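Ceg4 (Legionella pneumophila subsp. pneumophila, PDB 6AOK) is an effector phosphatase of the HAD-like family that dephosphorylates phosphotyrosine and attenuates activation of eukaryotic MAPK pathways. Local coordinates at residues V108-K120 / K135-V148. Residues are numbered along the deposited sequence; the frame is centred on the assembly and turned at random.
Sequences VNIVTKNRAEYIK and KLTILESGYKFNDV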
loop_
_atom_site.group_PDB
_atom_site.type_symbol
_atom_site.label_atom_id
_atom_site.label_comp_id
_atom_site.label_asym_id
_atom_site.label_seq_id
_atom_site.Cartn_x
_atom_site.Cartn_y
_atom_site.Cartn_z
ATOM N N VAL A 108 2.133 -7.230 -4.751
ATOM C CA VAL A 108 1.882 -6.173 -3.782
ATOM C C VAL A 108 0.381 -6.059 -3.564
ATOM O O VAL A 108 -0.355 -5.646 -4.470
ATOM C CB VAL A 108 2.449 -4.834 -4.244
ATOM C CG1 VAL A 108 2.302 -3.845 -3.143
ATOM C CG2 VAL A 108 3.909 -5.024 -4.562
ATOM N N ASN A 109 -0.069 -6.415 -2.361
ATOM C CA ASN A 109 -1.462 -6.283 -1.960
ATOM C C ASN A 109 -1.523 -5.216 -0.888
ATOM O O ASN A 109 -0.925 -5.373 0.176
ATOM C CB ASN A 109 -2.021 -7.574 -1.381
ATOM C CG ASN A 109 -1.885 -8.754 -2.338
ATOM O OD1 ASN A 109 -2.664 -8.874 -3.309
ATOM N ND2 ASN A 109 -0.903 -9.639 -2.083
ATOM N N ILE A 110 -2.327 -4.205 -1.120
ATOM C CA ILE A 110 -2.638 -3.225 -0.092
ATOM C C ILE A 110 -4.005 -3.576 0.487
ATOM O O ILE A 110 -4.982 -3.725 -0.250
ATOM C CB ILE A 110 -2.634 -1.808 -0.669
ATOM C CG1 ILE A 110 -1.238 -1.478 -1.221
ATOM C CG2 ILE A 110 -3.081 -0.801 0.460
ATOM C CD1 ILE A 110 -1.179 -0.087 -1.928
ATOM N N VAL A 111 -4.075 -3.750 1.794
ATOM C CA VAL A 111 -5.300 -4.187 2.451
ATOM C C VAL A 111 -5.719 -3.064 3.383
ATOM O O VAL A 111 -4.961 -2.687 4.281
ATOM C CB VAL A 111 -5.069 -5.487 3.236
ATOM C CG1 VAL A 111 -6.378 -6.065 3.726
ATOM C CG2 VAL A 111 -4.224 -6.554 2.363
ATOM N N THR A 112 -6.916 -2.533 3.183
ATOM C CA THR A 112 -7.148 -1.207 3.708
ATOM C C THR A 112 -8.627 -1.009 4.040
ATOM O O THR A 112 -9.499 -1.661 3.468
ATOM C CB THR A 112 -6.674 -0.190 2.638
ATOM O OG1 THR A 112 -6.725 1.092 3.191
ATOM C CG2 THR A 112 -7.558 -0.230 1.374
ATOM N N LYS A 113 -8.914 -0.082 4.916
ATOM C CA LYS A 113 -10.285 0.409 5.049
ATOM C C LYS A 113 -10.461 1.745 4.333
ATOM O O LYS A 113 -11.541 2.372 4.442
ATOM C CB LYS A 113 -10.689 0.553 6.520
ATOM C CG LYS A 113 -10.694 -0.772 7.292
ATOM C CD LYS A 113 -10.670 -0.565 8.820
ATOM C CE LYS A 113 -10.126 -1.899 9.388
ATOM N NZ LYS A 113 -10.010 -1.920 10.841
ATOM N N ASN A 114 -9.407 2.210 3.656
ATOM C CA ASN A 114 -9.495 3.341 2.727
ATOM C C ASN A 114 -10.022 2.835 1.383
ATOM O O ASN A 114 -10.649 1.761 1.308
ATOM C CB ASN A 114 -8.133 4.027 2.576
ATOM C CG ASN A 114 -8.231 5.512 2.241
ATOM O OD1 ASN A 114 -8.970 5.905 1.324
ATOM N ND2 ASN A 114 -7.452 6.358 2.967
ATOM N N ARG A 115 -9.794 3.572 0.303
ATOM C CA ARG A 115 -10.443 3.176 -0.937
ATOM C C ARG A 115 -9.428 3.273 -2.052
ATOM O O ARG A 115 -8.524 4.109 -2.017
ATOM C CB ARG A 115 -11.666 4.052 -1.250
ATOM C CG ARG A 115 -11.348 5.538 -1.219
ATOM C CD ARG A 115 -12.633 6.298 -1.114
ATOM N NE ARG A 115 -13.417 6.213 -2.343
ATOM C CZ ARG A 115 -14.566 6.851 -2.534
ATOM N NH1 ARG A 115 -15.094 7.617 -1.558
ATOM N NH2 ARG A 115 -15.201 6.718 -3.712
ATOM N N ALA A 116 -9.568 2.374 -3.034
ATOM C CA ALA A 116 -8.645 2.329 -4.172
ATOM C C ALA A 116 -8.508 3.681 -4.872
ATOM O O ALA A 116 -7.404 4.041 -5.310
ATOM C CB ALA A 116 -9.124 1.265 -5.172
ATOM N N GLU A 117 -9.592 4.448 -5.020
ATOM C CA GLU A 117 -9.422 5.684 -5.805
ATOM C C GLU A 117 -8.445 6.618 -5.107
ATOM O O GLU A 117 -7.633 7.299 -5.761
ATOM C CB GLU A 117 -10.745 6.419 -6.061
ATOM C CG GLU A 117 -11.774 5.592 -6.727
ATOM C CD GLU A 117 -12.775 5.010 -5.706
ATOM O OE1 GLU A 117 -12.383 4.362 -4.689
ATOM O OE2 GLU A 117 -13.966 5.211 -5.936
ATOM N N TYR A 118 -8.475 6.618 -3.783
ATOM C CA TYR A 118 -7.632 7.535 -3.028
ATOM C C TYR A 118 -6.186 7.081 -3.066
ATOM O O TYR A 118 -5.264 7.886 -3.280
ATOM C CB TYR A 118 -8.107 7.584 -1.574
ATOM C CG TYR A 118 -7.203 8.486 -0.772
ATOM C CD1 TYR A 118 -6.336 7.975 0.194
ATOM C CD2 TYR A 118 -7.215 9.867 -1.009
ATOM C CE1 TYR A 118 -5.478 8.860 0.940
ATOM C CE2 TYR A 118 -6.388 10.734 -0.282
ATOM C CZ TYR A 118 -5.526 10.222 0.680
ATOM O OH TYR A 118 -4.756 11.060 1.454
ATOM N N ILE A 119 -5.975 5.785 -2.833
ATOM C CA ILE A 119 -4.634 5.219 -2.851
ATOM C C ILE A 119 -3.981 5.447 -4.211
ATOM O O ILE A 119 -2.841 5.903 -4.285
ATOM C CB ILE A 119 -4.689 3.719 -2.468
ATOM C CG1 ILE A 119 -5.105 3.576 -0.987
ATOM C CG2 ILE A 119 -3.373 3.057 -2.785
ATOM C CD1 ILE A 119 -5.543 2.120 -0.636
ATOM N N LYS A 120 -4.720 5.201 -5.305
ATOM C CA LYS A 120 -4.153 5.408 -6.633
ATOM C C LYS A 120 -3.826 6.878 -6.883
ATOM O O LYS A 120 -2.849 7.193 -7.587
ATOM C CB LYS A 120 -5.114 4.895 -7.692
ATOM C CG LYS A 120 -5.250 3.386 -7.701
ATOM C CD LYS A 120 -6.139 3.093 -8.918
ATOM C CE LYS A 120 -6.700 1.784 -8.859
ATOM N NZ LYS A 120 -7.649 1.674 -10.057
ATOM N N LYS A 135 -0.040 -2.622 -10.999
ATOM C CA LYS A 135 0.426 -3.852 -10.382
ATOM C C LYS A 135 0.035 -3.952 -8.929
ATOM O O LYS A 135 0.348 -4.960 -8.290
ATOM C CB LYS A 135 1.942 -4.000 -10.522
ATOM C CG LYS A 135 2.438 -3.759 -11.924
ATOM C CD LYS A 135 2.339 -4.977 -12.784
ATOM C CE LYS A 135 2.675 -4.642 -14.287
ATOM N NZ LYS A 135 4.085 -4.094 -14.505
ATOM N N LEU A 136 -0.620 -2.938 -8.390
ATOM C CA LEU A 136 -1.170 -3.004 -7.061
ATOM C C LEU A 136 -2.461 -3.808 -7.077
ATOM O O LEU A 136 -3.277 -3.653 -7.986
ATOM C CB LEU A 136 -1.507 -1.602 -6.571
ATOM C CG LEU A 136 -0.338 -0.692 -6.311
ATOM C CD1 LEU A 136 -0.958 0.657 -6.021
ATOM C CD2 LEU A 136 0.399 -1.175 -5.078
ATOM N N THR A 137 -2.657 -4.641 -6.049
ATOM C CA THR A 137 -3.951 -5.277 -5.765
ATOM C C THR A 137 -4.443 -4.584 -4.505
ATOM O O THR A 137 -3.781 -4.628 -3.475
ATOM C CB THR A 137 -3.806 -6.789 -5.546
ATOM O OG1 THR A 137 -3.399 -7.412 -6.767
ATOM C CG2 THR A 137 -5.132 -7.471 -5.062
ATOM N N ILE A 138 -5.574 -3.918 -4.587
ATOM C CA ILE A 138 -6.075 -3.142 -3.464
ATOM C C ILE A 138 -7.299 -3.874 -2.966
ATOM O O ILE A 138 -8.274 -4.041 -3.722
ATOM C CB ILE A 138 -6.396 -1.696 -3.872
ATOM C CG1 ILE A 138 -5.123 -1.047 -4.426
ATOM C CG2 ILE A 138 -6.935 -0.864 -2.626
ATOM C CD1 ILE A 138 -5.332 0.365 -4.922
ATOM N N LEU A 139 -7.238 -4.328 -1.704
ATOM C CA LEU A 139 -8.299 -5.122 -1.070
ATOM C C LEU A 139 -8.946 -4.224 -0.029
ATOM O O LEU A 139 -8.291 -3.864 0.948
ATOM C CB LEU A 139 -7.695 -6.372 -0.442
ATOM C CG LEU A 139 -6.956 -7.219 -1.507
ATOM C CD1 LEU A 139 -6.126 -8.264 -0.846
ATOM C CD2 LEU A 139 -7.922 -7.851 -2.586
ATOM N N GLU A 140 -10.214 -3.841 -0.233
ATOM C CA GLU A 140 -10.757 -2.782 0.633
ATOM C C GLU A 140 -12.107 -3.181 1.216
ATOM O O GLU A 140 -12.949 -2.327 1.486
ATOM C CB GLU A 140 -10.856 -1.438 -0.103
ATOM C CG GLU A 140 -11.733 -1.435 -1.344
ATOM C CD GLU A 140 -12.100 -0.008 -1.849
ATOM O OE1 GLU A 140 -11.598 0.402 -2.912
ATOM O OE2 GLU A 140 -12.939 0.684 -1.202
ATOM N N SER A 141 -12.296 -4.458 1.502
ATOM C CA SER A 141 -13.575 -4.865 2.068
ATOM C C SER A 141 -13.750 -4.351 3.497
ATOM O O SER A 141 -14.879 -4.176 3.962
ATOM C CB SER A 141 -13.679 -6.381 2.033
ATOM O OG SER A 141 -12.991 -6.936 3.141
ATOM N N GLY A 142 -12.647 -4.159 4.225
ATOM C CA GLY A 142 -12.692 -3.661 5.573
ATOM C C GLY A 142 -12.473 -4.739 6.594
ATOM O O GLY A 142 -12.297 -4.436 7.772
ATOM N N TYR A 143 -12.444 -5.991 6.168
ATOM C CA TYR A 143 -12.199 -7.105 7.074
ATOM C C TYR A 143 -10.910 -7.745 6.579
ATOM O O TYR A 143 -10.926 -8.532 5.619
ATOM C CB TYR A 143 -13.366 -8.091 7.062
ATOM C CG TYR A 143 -13.210 -9.227 8.057
ATOM C CD1 TYR A 143 -12.437 -9.073 9.223
ATOM C CD2 TYR A 143 -13.852 -10.456 7.832
ATOM C CE1 TYR A 143 -12.325 -10.108 10.151
ATOM C CE2 TYR A 143 -13.730 -11.485 8.715
ATOM C CZ TYR A 143 -12.981 -11.314 9.868
ATOM O OH TYR A 143 -12.892 -12.374 10.699
ATOM N N LYS A 144 -9.786 -7.382 7.218
ATOM C CA LYS A 144 -8.495 -7.776 6.670
ATOM C C LYS A 144 -8.284 -9.291 6.696
ATOM O O LYS A 144 -7.628 -9.837 5.798
ATOM C CB LYS A 144 -7.377 -7.040 7.426
ATOM C CG LYS A 144 -7.479 -5.513 7.261
ATOM C CD LYS A 144 -6.084 -4.817 7.329
ATOM C CE LYS A 144 -6.249 -3.312 7.291
ATOM N NZ LYS A 144 -4.962 -2.528 7.299
ATOM N N PHE A 145 -8.786 -9.983 7.719
ATOM C CA PHE A 145 -8.631 -11.438 7.727
ATOM C C PHE A 145 -9.234 -12.049 6.468
ATOM O O PHE A 145 -8.614 -12.897 5.824
ATOM C CB PHE A 145 -9.278 -12.082 8.958
ATOM C CG PHE A 145 -9.244 -13.600 8.896
ATOM C CD1 PHE A 145 -8.108 -14.281 9.266
ATOM C CD2 PHE A 145 -10.308 -14.317 8.365
ATOM C CE1 PHE A 145 -8.045 -15.694 9.181
ATOM C CE2 PHE A 145 -10.264 -15.697 8.251
ATOM C CZ PHE A 145 -9.109 -16.395 8.676
ATOM N N ASN A 146 -10.463 -11.649 6.113
ATOM C CA ASN A 146 -11.104 -12.261 4.949
ATOM C C ASN A 146 -10.393 -11.847 3.682
ATOM O O ASN A 146 -10.250 -12.655 2.747
ATOM C CB ASN A 146 -12.584 -11.859 4.873
ATOM C CG ASN A 146 -13.498 -12.870 5.578
ATOM O OD1 ASN A 146 -13.036 -13.899 6.128
ATOM N ND2 ASN A 146 -14.807 -12.573 5.592
ATOM N N ASP A 147 -9.942 -10.589 3.621
ATOM C CA ASP A 147 -9.254 -10.140 2.416
ATOM C C ASP A 147 -7.965 -10.932 2.188
ATOM O O ASP A 147 -7.682 -11.353 1.061
ATOM C CB ASP A 147 -8.970 -8.646 2.493
ATOM C CG ASP A 147 -10.178 -7.790 2.026
ATOM O OD1 ASP A 147 -11.164 -8.359 1.504
ATOM O OD2 ASP A 147 -10.158 -6.552 2.178
ATOM N N VAL A 148 -7.154 -11.128 3.229
ATOM C CA VAL A 148 -5.903 -11.873 3.024
ATOM C C VAL A 148 -6.194 -13.370 2.820
ATOM O O VAL A 148 -5.531 -14.069 2.026
ATOM C CB VAL A 148 -4.969 -11.626 4.222
ATOM C CG1 VAL A 148 -3.694 -12.506 4.176
ATOM C CG2 VAL A 148 -4.653 -10.120 4.298
HETATM O O HOH W 1 2.564 -6.357 -7.526
HETATM O O HOH W 2 -9.851 -4.535 3.890
HETATM O O HOH W 3 -13.258 1.476 -4.597
#
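Ile-138 is the bump that seats strand 136-139 against helix 116-120. Its CG2 packs 3.8 Å from CD1 of Ile-119, the side chains passing antiparallel, and its CD1 lies 3.9 Å from CB of Ala-116, whose small methyl lets the helix start close by. On the same sheet face, CD2 of Leu-136 nestles in the corner formed by CD1 of Ile-110 and CG1 of Val-108. Branched Val-111 faces the other side: with CG1 anti to the backbone N (chi1 -171°), that methyl rests on CG of Lys-144 at 3.7 Å, while CG2 sits in the corner between Leu-139 and Val-148.

Three backbone hydrogen bonds join parallel strands 108-111 and 136-139, including Leu-139 N to Ile-110 O (2.8 Å), and Thr-112 N to Leu-139 O adds a fourth just past the strand end. Beyond them, extended Glu-140 accepts at OE1 a nearly straight bond from Ala-116 N (2.8 Å, 175°), the N-H entering from well out of the carboxylate plane. A carboxylate suits this place, receiving an N-H of the helix's first turn. The long Lys-144 passes CG and CD across CG1 of Val-111 and gives NZ to Val-111 O (3.0 Å); it also forms salt bridges with Asp-166 and the magnesium ligand Asp-18, a position consistent with the motif III lysine of HAD-family phosphatases.

Strand 136-139 is outermost in the Rossmann-like parallel sheet and 106-111 its neighbour, bonded to strand 13-17. Helix 116-125 packs on the Ile-110 face and helix 144-153 on the Val-111 face, where it also meets helix 169-180.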